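Local coordinates for protein hydroxyethylthiazole kinase (Pyrococcus horikoshii, PDB 3HPD) that probably phosphorylates the hydroxyl group of 4-methyl-5-beta-hydroxyethylthiazole with ATP and magnesium, a step in making thiamine diphosphate, at residues I21-M27 / G65-W71. Numbering follows the deposited sequence.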
ATOM      1  N   ILE A  21       5.686  11.854  -6.328  1.00  9.96           N
ATOM      2  CA  ILE A  21       6.698  10.926  -6.822  1.00 11.41           C
ATOM      3  C   ILE A  21       7.144  10.493  -5.436  1.00 11.28           C
ATOM      4  O   ILE A  21       7.999  11.120  -4.812  1.00 10.16           O
ATOM      5  CB  ILE A  21       7.819  11.647  -7.574  1.00 13.86           C
ATOM      6  CG1 ILE A  21       7.217  12.413  -8.758  1.00 13.85           C
ATOM      7  CG2 ILE A  21       8.845  10.631  -8.065  1.00 14.13           C
ATOM      8  CD1 ILE A  21       8.211  13.255  -9.527  1.00 17.84           C
ATOM      9  N   THR A  22       6.535   9.421  -4.949  1.00 11.94           N
ATOM     10  CA  THR A  22       6.769   9.004  -3.582  1.00 11.20           C
ATOM     11  C   THR A  22       7.246   7.569  -3.336  1.00 10.28           C
ATOM     12  O   THR A  22       7.617   6.857  -4.272  1.00 10.92           O
ATOM     13  CB  THR A  22       5.475   9.308  -2.789  1.00  9.93           C
ATOM     14  OG1 THR A  22       5.707   9.169  -1.387  1.00 12.07           O
ATOM     15  CG2 THR A  22       4.347   8.375  -3.237  1.00 11.47           C
ATOM     16  N   ASN A  23       7.243   7.150  -2.072  1.00 10.43           N
ATOM     17  CA  ASN A  23       7.721   5.812  -1.726  1.00  9.09           C
ATOM     18  C   ASN A  23       6.620   4.755  -1.651  1.00 10.76           C
ATOM     19  O   ASN A  23       5.451   5.064  -1.431  1.00  8.90           O
ATOM     20  CB  ASN A  23       8.555   5.858  -0.427  1.00  9.92           C
ATOM     21  CG  ASN A  23       7.711   5.942   0.832  1.00 10.16           C
ATOM     22  OD1 ASN A  23       6.970   5.018   1.157  1.00 10.88           O
ATOM     23  ND2 ASN A  23       7.840   7.049   1.563  1.00 10.63           N
ATOM     24  N   PHE A  24       7.014   3.500  -1.850  1.00 10.22           N
ATOM     25  CA  PHE A  24       6.081   2.380  -1.876  1.00 10.65           C
ATOM     26  C   PHE A  24       5.247   2.146  -0.632  1.00 11.32           C
ATOM     27  O   PHE A  24       4.142   1.609  -0.717  1.00 12.73           O
ATOM     28  CB  PHE A  24       6.837   1.095  -2.220  1.00 11.00           C
ATOM     29  CG  PHE A  24       7.555   1.158  -3.536  1.00 10.73           C
ATOM     30  CD1 PHE A  24       6.858   1.437  -4.708  1.00 11.79           C
ATOM     31  CD2 PHE A  24       8.928   0.945  -3.605  1.00 11.53           C
ATOM     32  CE1 PHE A  24       7.522   1.518  -5.933  1.00 13.03           C
ATOM     33  CE2 PHE A  24       9.603   1.021  -4.824  1.00 11.49           C
ATOM     34  CZ  PHE A  24       8.897   1.304  -5.992  1.00 12.57           C
ATOM     35  N   VAL A  25       5.766   2.542   0.520  1.00  9.83           N
ATOM     36  CA  VAL A  25       5.054   2.338   1.773  1.00 10.76           C
ATOM     37  C   VAL A  25       3.898   3.315   1.967  1.00 11.03           C
ATOM     38  O   VAL A  25       2.914   2.991   2.635  1.00 13.01           O
ATOM     39  CB  VAL A  25       6.024   2.477   2.977  1.00 12.09           C
ATOM     40  CG1 VAL A  25       5.283   2.242   4.290  1.00 13.31           C
ATOM     41  CG2 VAL A  25       7.170   1.495   2.833  1.00 10.36           C
ATOM     42  N   VAL A  26       3.998   4.495   1.362  1.00 11.11           N
ATOM     43  CA  VAL A  26       2.967   5.514   1.553  1.00 10.74           C
ATOM     44  C   VAL A  26       2.108   5.874   0.343  1.00 11.20           C
ATOM     45  O   VAL A  26       1.367   6.858   0.376  1.00 11.38           O
ATOM     46  CB  VAL A  26       3.602   6.807   2.107  1.00 11.70           C
ATOM     47  CG1 VAL A  26       4.484   6.469   3.309  1.00 10.27           C
ATOM     48  CG2 VAL A  26       4.423   7.501   1.018  1.00 10.43           C
ATOM     49  N   MET A  27       2.193   5.073  -0.714  1.00 12.50           N
ATOM     50  CA  MET A  27       1.421   5.317  -1.932  1.00 12.25           C
ATOM     51  C   MET A  27      -0.077   5.518  -1.693  1.00 12.88           C
ATOM     52  O   MET A  27      -0.644   6.543  -2.064  1.00 12.76           O
ATOM     53  CB  MET A  27       1.612   4.153  -2.910  1.00 12.43           C
ATOM     54  CG  MET A  27       2.958   4.121  -3.632  1.00 12.95           C
ATOM     55  SD  MET A  27       3.025   5.225  -5.066  1.00 14.31           S
ATOM     56  CE  MET A  27       4.792   5.138  -5.474  1.00 13.40           C
ATOM     57  N   GLY A  65      11.650   7.978   0.367  1.00 10.70           N
ATOM     58  CA  GLY A  65      11.585   6.830   1.264  1.00 10.56           C
ATOM     59  C   GLY A  65      12.053   5.471   0.763  1.00 10.95           C
ATOM     60  O   GLY A  65      12.651   4.699   1.519  1.00 11.59           O
ATOM     61  N   THR A  66      11.770   5.157  -0.497  1.00  9.90           N
ATOM     62  CA  THR A  66      12.175   3.873  -1.067  1.00 10.09           C
ATOM     63  C   THR A  66      12.802   4.086  -2.438  1.00 10.82           C
ATOM     64  O   THR A  66      12.501   3.366  -3.385  1.00 10.48           O
ATOM     65  CB  THR A  66      10.970   2.916  -1.230  1.00 10.72           C
ATOM     66  OG1 THR A  66       9.974   3.537  -2.054  1.00 11.38           O
ATOM     67  CG2 THR A  66      10.364   2.571   0.130  1.00 10.42           C
ATOM     68  N   LEU A  67      13.688   5.067  -2.539  1.00 11.81           N
ATOM     69  CA  LEU A  67      14.322   5.372  -3.814  1.00 14.13           C
ATOM     70  C   LEU A  67      15.338   4.359  -4.325  1.00 14.05           C
ATOM     71  O   LEU A  67      15.796   3.483  -3.594  1.00 12.11           O
ATOM     72  CB  LEU A  67      15.007   6.744  -3.750  1.00 17.58           C
ATOM     73  CG  LEU A  67      16.005   7.085  -2.629  1.00 21.39           C
ATOM     74  CD1 LEU A  67      16.574   5.839  -1.969  1.00 22.16           C
ATOM     75  CD2 LEU A  67      17.119   7.947  -3.215  1.00 19.62           C
ATOM     76  N   ASP A  68      15.652   4.488  -5.608  1.00 13.93           N
ATOM     77  CA  ASP A  68      16.668   3.681  -6.273  1.00 15.19           C
ATOM     78  C   ASP A  68      17.155   4.547  -7.435  1.00 15.67           C
ATOM     79  O   ASP A  68      16.676   5.675  -7.599  1.00 14.30           O
ATOM     80  CB  ASP A  68      16.142   2.306  -6.741  1.00 16.05           C
ATOM     81  CG  ASP A  68      14.970   2.393  -7.706  1.00 19.06           C
ATOM     82  OD1 ASP A  68      14.938   3.307  -8.554  1.00 17.09           O
ATOM     83  OD2 ASP A  68      14.088   1.508  -7.629  1.00 21.00           O
ATOM     84  N   SER A  69      18.110   4.056  -8.220  1.00 15.20           N
ATOM     85  CA  SER A  69      18.645   4.853  -9.321  1.00 15.94           C
ATOM     86  C   SER A  69      17.577   5.327 -10.303  1.00 15.04           C
ATOM     87  O   SER A  69      17.638   6.456 -10.796  1.00 14.40           O
ATOM     88  CB  SER A  69      19.735   4.071 -10.069  1.00 16.68           C
ATOM     89  OG  SER A  69      19.234   2.863 -10.607  1.00 18.67           O
ATOM     90  N   GLY A  70      16.600   4.469 -10.577  1.00 14.67           N
ATOM     91  CA  GLY A  70      15.539   4.830 -11.499  1.00 14.93           C
ATOM     92  C   GLY A  70      14.665   5.954 -10.975  1.00 15.98           C
ATOM     93  O   GLY A  70      14.386   6.920 -11.687  1.00 15.21           O
ATOM     94  N   TRP A  71      14.223   5.838  -9.726  1.00 15.16           N
ATOM     95  CA  TRP A  71      13.376   6.870  -9.143  1.00 15.88           C
ATOM     96  C   TRP A  71      14.134   8.172  -8.928  1.00 14.63           C
ATOM     97  O   TRP A  71      13.555   9.255  -9.020  1.00 14.08           O
ATOM     98  CB  TRP A  71      12.769   6.381  -7.823  1.00 18.72           C
ATOM     99  CG  TRP A  71      11.693   5.358  -8.032  1.00 20.81           C
ATOM    100  CD1 TRP A  71      11.859   4.061  -8.432  1.00 23.87           C
ATOM    101  CD2 TRP A  71      10.281   5.564  -7.919  1.00 19.59           C
ATOM    102  NE1 TRP A  71      10.635   3.448  -8.581  1.00 23.80           N
ATOM    103  CE2 TRP A  71       9.648   4.350  -8.273  1.00 21.30           C
ATOM    104  CE3 TRP A  71       9.483   6.659  -7.561  1.00 19.18           C
ATOM    105  CZ2 TRP A  71       8.257   4.198  -8.274  1.00 17.69           C
ATOM    106  CZ3 TRP A  71       8.096   6.508  -7.563  1.00 18.12           C
ATOM    107  CH2 TRP A  71       7.501   5.288  -7.920  1.00 16.39           C
TER
HETATM  108  O   HOH W   1       9.824   4.925  -4.590  1.00 11.46           O
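The Phe24 and Trp71 rings meet obliquely, planes at 82°, with Phe24 CE1 3.6 Å from Trp71 CZ2. A water sits over the centre of one indole face, 3.4 Å above its plane, and also lies above one face of Phe24, offset toward the rim; the His45 ring stacks on the indole, and Asp68 OD1 lies at its edge, in plane. Round the six-membered ring, Met27 CE comes to 3.7 Å from Trp71 CH2, and Ile21 CG2 packs by Trp71 CE3. The water donates to Thr22 O and hydrogen-bonds Thr66 OG1. With chi1 at 57°, OG1 of Thr66 stands between its own backbone N and carbonyl carbon, where it accepts from Phe24 N at 3.0 Å (162°). Asp68 N-caps helix 69-85: its OD1 takes the Trp71 N-H at 2.9 Å. Replacing Trp71 by an alanine would probably leave Phe24, Ile21 and the Met27 methyl without their shared apolar partner. Phe24 rings of both neighbouring subunits pack edge-to-face against this one; within the chain, the Met27 side chain comes near Met43, a predicted substrate-binding residue. One threonine hydroxyl and one water thus give Phe24 N and Thr22 O, two polar atoms of the buried loop, a partner beside an aromatic cluster at the trimer interface.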